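Local coordinates for mortality factor 4-like protein 1 (Homo sapiens, PDB 2F5K) that binds lysine-methylated histone H3 through its chromo domain, and so probably takes part in chromatin-based gene regulation, at residues C31-L36 with E71-K76; A40-V45 with V52-H57. All blocks are in the same frame, centred on the assembly; numbering follows the deposited sequence.

Contact 1. Residues C31-L36 with E71-K76; sequences CFHGPL and ESRVLK
Backbone and side chain of Arg73 both hydrogen-bond to the backbone of Phe32, so that this one residue engages both the N-H and the carbonyl of Phe32, at the end of strand 28-32. Phe32 N donates to Arg73 O over 2.8 Å; at 176° the bond is almost straight, and it arrives nearly along the C=O axis. In the other direction, the Arg73 side chain, bent at its third torsion (chi3 59°), swings its guanidinium back side-on to Phe32 O. Arg73 NH2 reaches that oxygen at 2.7 Å, in the carbonyl plane and on a lone pair. Arg73 NE meets the same Phe32 O at 3.1 Å from above the carbonyl plane. Because the oxygen lies close to the guanidinium plane, the two donors help to fix how that group is turned; Glu67 adds a long, weak ion pair with Arg73 NH2. An alanine in place of Arg73 would remove both side-chain donors and would probably leave the Phe32 carbonyl less firmly held.

The pairing itself is short: Cys31 and Val74 form an antiparallel non-hydrogen-bonded pair with their CA atoms 4.6 Å apart. Their side chains share the buried face, where Cys31 SG and Val74 CG2 approach to 4.3 Å.

Apolar packing continues on the Phe32 side. The CB atoms of Phe32 and Arg73 lie 4.1 Å apart, and the side chains of Leu75 and Phe32 cross obliquely, Leu75 CD1 standing 3.8 Å from Phe32 CE1. Leu88 of helix 79-98 also touches the Phe32 side chain.

A 3-10 turn at 71-73, leading into a short strand that pairs with the first strand of the sheet, is consistent with closure of the SH3-like beta barrel of this chromo domain.

Contact 2. Residues A40-V45 with V52-H57; sequences AKCVKV and VKYFIH
A classic beta bulge interrupts the hairpin of strands 37-48 and 51-58 where Val43 and Lys44 both face Phe55. The evidence is a shift of register by one residue: Cys42 pairs with Ile56, but Lys44 pairs with Phe55. Phe55 O accepts a nearly straight bond (174°) from Lys44 N at 3.3 Å, and a weak, bent one from Val43 N. Phe55 N returns a bond to Lys44 O over 2.8 Å. Beyond the bulge, Lys41 and His57 form a regular hydrogen-bonded pair, with Lys41 N 3.0 Å from His57 O.

On the face of Lys44 and Phe55 the two side chains run side by side in the same direction, their CB atoms 3.5 Å apart. Phe55 CG is anti to the backbone N (chi1 -177°), which brings CD2 to 4.1 Å from Val43 CB.

The other face carries Cys42, Val45, Tyr54 and Ile56. Cys42 SG comes obliquely to Tyr54 CD2 at 3.5 Å, while Val45 CG2 sits at the ring edge, 3.8 Å from Tyr54 CE2. At the far end Ala40 CB packs tightly on Ile56 CD1, and both residues also touch Cys31 of strand 28-32. The directions of segments 40-45 and 52-57 differ by 146°, so this is a twisted, bulged antiparallel hairpin, as in the small beta barrel of SH3-like domains.

Contact 2 lies within the chain segment that contact 1 brackets, and the two centres are 11 Å apart. They meet mainly through side chains. Glu71 OE1 stands 2.6 Å from Tyr54 OH, a probable hydrogen bond that ties the 3-10 turn at 71-73 to the hairpin; the backbone N of Phe23 also bonds to that hydroxyl. In the buried interior, Cys31 SG packs on Ile56 CD1 at 3.5 Å, and Val74 CG2 lies 4.1 Å from Tyr54 CD1. Strands 28-32 and 37-48 are neighbours in one sheet, so contact 1 adds strand 74-76 beside the former while contact 2 pairs the latter with 51-58. Both contribute buried side chains to one interior, consistent with the core of a small barrel.

Contact 1. Residues C31-L36 with E71-K76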
loop_
_atom_site.group_PDB
_atom_site.type_symbol
_atom_site.label_atom_id
_atom_site.label_comp_id
_atom_site.label_asym_id
_atom_site.label_seq_id
_atom_site.Cartn_x
_atom_site.Cartn_y
_atom_site.Cartn_z
ATOM N N CYS A 31 -1.171 0.418 -1.529
ATOM C CA CYS A 31 -0.139 0.196 -0.566
ATOM C C CYS A 31 1.145 -0.053 -1.282
ATOM O O CYS A 31 1.159 -0.759 -2.276
ATOM C CB CYS A 31 -0.489 -1.016 0.315
ATOM S SG CYS A 31 0.644 -1.261 1.701
ATOM N N PHE A 32 2.221 0.518 -0.750
ATOM C CA PHE A 32 3.548 0.313 -1.268
ATOM C C PHE A 32 4.091 -1.046 -0.819
ATOM O O PHE A 32 3.916 -1.449 0.330
ATOM C CB PHE A 32 4.498 1.391 -0.720
ATOM C CG PHE A 32 4.523 2.645 -1.520
ATOM C CD1 PHE A 32 3.995 3.803 -1.028
ATOM C CD2 PHE A 32 5.109 2.668 -2.759
ATOM C CE1 PHE A 32 4.040 4.987 -1.780
ATOM C CE2 PHE A 32 5.143 3.842 -3.513
ATOM C CZ PHE A 32 4.583 4.973 -3.025
ATOM N N HIS A 33 4.768 -1.731 -1.726
ATOM C CA HIS A 33 5.401 -2.977 -1.387
ATOM C C HIS A 33 6.877 -2.924 -1.782
ATOM O O HIS A 33 7.755 -2.787 -0.923
ATOM C CB HIS A 33 4.672 -4.170 -2.011
ATOM C CG HIS A 33 5.358 -5.470 -1.754
ATOM N ND1 HIS A 33 5.901 -6.240 -2.764
ATOM C CD2 HIS A 33 5.602 -6.133 -0.597
ATOM C CE1 HIS A 33 6.442 -7.326 -2.239
ATOM N NE2 HIS A 33 6.273 -7.285 -0.926
ATOM N N GLY A 34 7.183 -3.019 -3.060
ATOM C CA GLY A 34 8.583 -2.777 -3.404
ATOM C C GLY A 34 8.663 -1.302 -3.806
ATOM O O GLY A 34 8.320 -0.416 -3.021
ATOM N N PRO A 35 9.082 -1.064 -5.041
ATOM C CA PRO A 35 9.069 0.266 -5.648
ATOM C C PRO A 35 7.706 0.494 -6.292
ATOM O O PRO A 35 7.524 1.426 -7.058
ATOM C CB PRO A 35 10.096 0.117 -6.765
ATOM C CG PRO A 35 9.779 -1.303 -7.265
ATOM C CD PRO A 35 9.623 -2.085 -5.965
ATOM N N LEU A 36 6.761 -0.376 -5.993
ATOM C CA LEU A 36 5.466 -0.341 -6.641
ATOM C C LEU A 36 4.302 -0.163 -5.679
ATOM O O LEU A 36 4.379 -0.525 -4.510
ATOM C CB LEU A 36 5.276 -1.646 -7.421
ATOM C CG LEU A 36 6.127 -1.748 -8.673
ATOM C CD1 LEU A 36 5.726 -2.990 -9.412
ATOM C CD2 LEU A 36 5.966 -0.531 -9.586
ATOM N N GLU A 71 2.086 3.315 8.554
ATOM C CA GLU A 71 1.208 4.223 7.832
ATOM C C GLU A 71 1.821 4.831 6.568
ATOM O O GLU A 71 1.165 4.929 5.532
ATOM C CB GLU A 71 0.777 5.363 8.720
ATOM C CG GLU A 71 -0.425 6.076 8.161
ATOM C CD GLU A 71 -1.204 6.777 9.237
ATOM O OE1 GLU A 71 -2.370 6.400 9.468
ATOM O OE2 GLU A 71 -0.636 7.696 9.843
ATOM N N SER A 72 3.077 5.231 6.663
ATOM C CA SER A 72 3.751 5.866 5.534
ATOM C C SER A 72 3.725 5.017 4.255
ATOM O O SER A 72 4.073 5.503 3.173
ATOM C CB SER A 72 5.195 6.222 5.895
ATOM O OG SER A 72 5.958 5.038 6.116
ATOM N N ARG A 73 3.326 3.757 4.350
ATOM C CA ARG A 73 3.320 2.961 3.134
ATOM C C ARG A 73 1.955 2.841 2.528
ATOM O O ARG A 73 1.785 2.251 1.470
ATOM C CB ARG A 73 3.943 1.580 3.348
ATOM C CG ARG A 73 5.419 1.626 3.318
ATOM C CD ARG A 73 6.025 0.342 3.689
ATOM N NE ARG A 73 5.597 -0.711 2.787
ATOM C CZ ARG A 73 5.652 -2.005 3.103
ATOM N NH1 ARG A 73 6.148 -2.355 4.284
ATOM N NH2 ARG A 73 5.222 -2.924 2.238
ATOM N N VAL A 74 0.988 3.432 3.203
ATOM C CA VAL A 74 -0.376 3.353 2.748
ATOM C C VAL A 74 -0.849 4.678 2.150
ATOM O O VAL A 74 -0.632 5.731 2.730
ATOM C CB VAL A 74 -1.292 2.940 3.887
ATOM C CG1 VAL A 74 -2.695 2.713 3.379
ATOM C CG2 VAL A 74 -0.743 1.666 4.551
ATOM N N LEU A 75 -1.475 4.622 0.985
ATOM C CA LEU A 75 -1.976 5.840 0.346
ATOM C C LEU A 75 -3.445 5.657 0.074
ATOM O O LEU A 75 -3.927 4.531 -0.164
ATOM C CB LEU A 75 -1.259 6.136 -0.966
ATOM C CG LEU A 75 0.204 6.612 -0.929
ATOM C CD1 LEU A 75 0.759 6.722 -2.321
ATOM C CD2 LEU A 75 0.205 7.975 -0.266
ATOM N N LYS A 76 -4.149 6.778 0.141
ATOM C CA LYS A 76 -5.561 6.856 -0.129
ATOM C C LYS A 76 -5.844 6.448 -1.577
ATOM O O LYS A 76 -5.049 6.714 -2.472
ATOM C CB LYS A 76 -6.006 8.285 0.131
ATOM C CG LYS A 76 -7.183 8.384 1.044
ATOM C CD LYS A 76 -6.831 8.068 2.477
ATOM C CE LYS A 76 -8.080 7.956 3.317
ATOM N NZ LYS A 76 -7.730 7.435 4.653
#

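Contact 2. Residues A40-V45 with V52-H57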
loop_
_atom_site.group_PDB
_atom_site.type_symbol
_atom_site.label_atom_id
_atom_site.label_comp_id
_atom_site.label_asym_id
_atom_site.label_seq_id
_atom_site.Cartn_x
_atom_site.Cartn_y
_atom_site.Cartn_z
ATOM N N ALA A 40 -5.234 -2.616 -2.431
ATOM C CA ALA A 40 -5.207 -3.414 -1.237
ATOM C C ALA A 40 -6.297 -3.013 -0.302
ATOM O O ALA A 40 -6.912 -1.957 -0.489
ATOM C CB ALA A 40 -3.858 -3.277 -0.546
ATOM N N LYS A 41 -6.505 -3.856 0.710
ATOM C CA LYS A 41 -7.499 -3.656 1.761
ATOM C C LYS A 41 -6.835 -3.532 3.136
ATOM O O LYS A 41 -5.850 -4.208 3.443
ATOM C CB LYS A 41 -8.483 -4.842 1.804
ATOM C CG LYS A 41 -9.871 -4.516 1.341
ATOM C CD LYS A 41 -9.863 -4.079 -0.142
ATOM C CE LYS A 41 -11.279 -3.995 -0.709
ATOM N NZ LYS A 41 -11.277 -3.775 -2.197
ATOM N N CYS A 42 -7.397 -2.668 3.963
ATOM C CA CYS A 42 -6.914 -2.486 5.310
ATOM C C CYS A 42 -7.678 -3.433 6.248
ATOM O O CYS A 42 -8.748 -3.096 6.764
ATOM C CB CYS A 42 -7.120 -1.035 5.722
ATOM S SG CYS A 42 -6.772 -0.724 7.464
ATOM N N VAL A 43 -7.140 -4.628 6.446
ATOM C CA VAL A 43 -7.805 -5.622 7.290
ATOM C C VAL A 43 -7.747 -5.253 8.767
ATOM O O VAL A 43 -8.746 -5.345 9.467
ATOM C CB VAL A 43 -7.226 -7.037 7.085
ATOM C CG1 VAL A 43 -7.958 -8.042 7.962
ATOM C CG2 VAL A 43 -7.322 -7.447 5.639
ATOM N N LYS A 44 -6.581 -4.819 9.237
ATOM C CA LYS A 44 -6.413 -4.462 10.649
ATOM C C LYS A 44 -5.678 -3.136 10.878
ATOM O O LYS A 44 -4.836 -2.721 10.079
ATOM C CB LYS A 44 -5.681 -5.579 11.409
ATOM C CG LYS A 44 -6.434 -6.906 11.517
ATOM C CD LYS A 44 -5.724 -7.899 12.450
ATOM C CE LYS A 44 -6.176 -9.350 12.203
ATOM N NZ LYS A 44 -5.308 -10.337 12.901
ATOM N N VAL A 45 -6.008 -2.499 11.996
ATOM C CA VAL A 45 -5.425 -1.230 12.405
ATOM C C VAL A 45 -4.976 -1.374 13.844
ATOM O O VAL A 45 -5.807 -1.522 14.738
ATOM C CB VAL A 45 -6.467 -0.085 12.382
ATOM C CG1 VAL A 45 -5.832 1.228 12.795
ATOM C CG2 VAL A 45 -7.135 0.042 11.020
ATOM N N VAL A 52 1.120 4.202 14.390
ATOM C CA VAL A 52 -0.021 3.429 13.915
ATOM C C VAL A 52 0.399 2.480 12.803
ATOM O O VAL A 52 1.085 2.876 11.866
ATOM C CB VAL A 52 -1.129 4.352 13.409
ATOM C CG1 VAL A 52 -2.395 3.564 13.143
ATOM C CG2 VAL A 52 -1.397 5.461 14.417
ATOM N N LYS A 53 -0.006 1.218 12.918
ATOM C CA LYS A 53 0.359 0.208 11.937
ATOM C C LYS A 53 -0.870 -0.340 11.234
ATOM O O LYS A 53 -1.990 -0.192 11.704
ATOM C CB LYS A 53 1.108 -0.936 12.614
ATOM C CG LYS A 53 2.296 -0.497 13.468
ATOM C CD LYS A 53 3.293 -1.643 13.674
ATOM C CE LYS A 53 4.622 -1.163 14.244
ATOM N NZ LYS A 53 5.698 -2.175 14.037
ATOM N N TYR A 54 -0.663 -0.973 10.094
ATOM C CA TYR A 54 -1.791 -1.548 9.381
ATOM C C TYR A 54 -1.492 -2.934 8.883
ATOM O O TYR A 54 -0.435 -3.191 8.306
ATOM C CB TYR A 54 -2.189 -0.685 8.189
ATOM C CG TYR A 54 -2.681 0.678 8.568
ATOM C CD1 TYR A 54 -1.830 1.770 8.536
ATOM C CD2 TYR A 54 -3.992 0.874 8.964
ATOM C CE1 TYR A 54 -2.266 3.016 8.865
ATOM C CE2 TYR A 54 -4.444 2.120 9.300
ATOM C CZ TYR A 54 -3.578 3.194 9.248
ATOM O OH TYR A 54 -4.023 4.447 9.593
ATOM N N PHE A 55 -2.426 -3.838 9.106
ATOM C CA PHE A 55 -2.264 -5.170 8.567
ATOM C C PHE A 55 -2.948 -5.149 7.208
ATOM O O PHE A 55 -4.101 -4.722 7.088
ATOM C CB PHE A 55 -2.856 -6.223 9.509
ATOM C CG PHE A 55 -2.658 -7.632 9.037
ATOM C CD1 PHE A 55 -1.389 -8.168 8.924
ATOM C CD2 PHE A 55 -3.750 -8.418 8.688
ATOM C CE1 PHE A 55 -1.202 -9.490 8.473
ATOM C CE2 PHE A 55 -3.587 -9.734 8.230
ATOM C CZ PHE A 55 -2.311 -10.274 8.118
ATOM N N ILE A 56 -2.247 -5.585 6.167
ATOM C CA ILE A 56 -2.864 -5.497 4.857
ATOM C C ILE A 56 -2.908 -6.749 3.980
ATOM O O ILE A 56 -1.981 -7.575 3.939
ATOM C CB ILE A 56 -2.288 -4.317 4.036
ATOM C CG1 ILE A 56 -1.300 -4.809 3.006
ATOM C CG2 ILE A 56 -1.675 -3.207 4.922
ATOM C CD1 ILE A 56 -1.420 -4.074 1.741
ATOM N N HIS A 57 -3.995 -6.861 3.247
ATOM C CA HIS A 57 -4.103 -7.914 2.271
ATOM C C HIS A 57 -4.020 -7.260 0.909
ATOM O O HIS A 57 -4.802 -6.367 0.588
ATOM C CB HIS A 57 -5.420 -8.688 2.409
ATOM C CG HIS A 57 -5.777 -9.461 1.182
ATOM N ND1 HIS A 57 -6.845 -9.126 0.379
ATOM C CD2 HIS A 57 -5.185 -10.529 0.595
ATOM C CE1 HIS A 57 -6.901 -9.962 -0.645
ATOM N NE2 HIS A 57 -5.906 -10.824 -0.535
#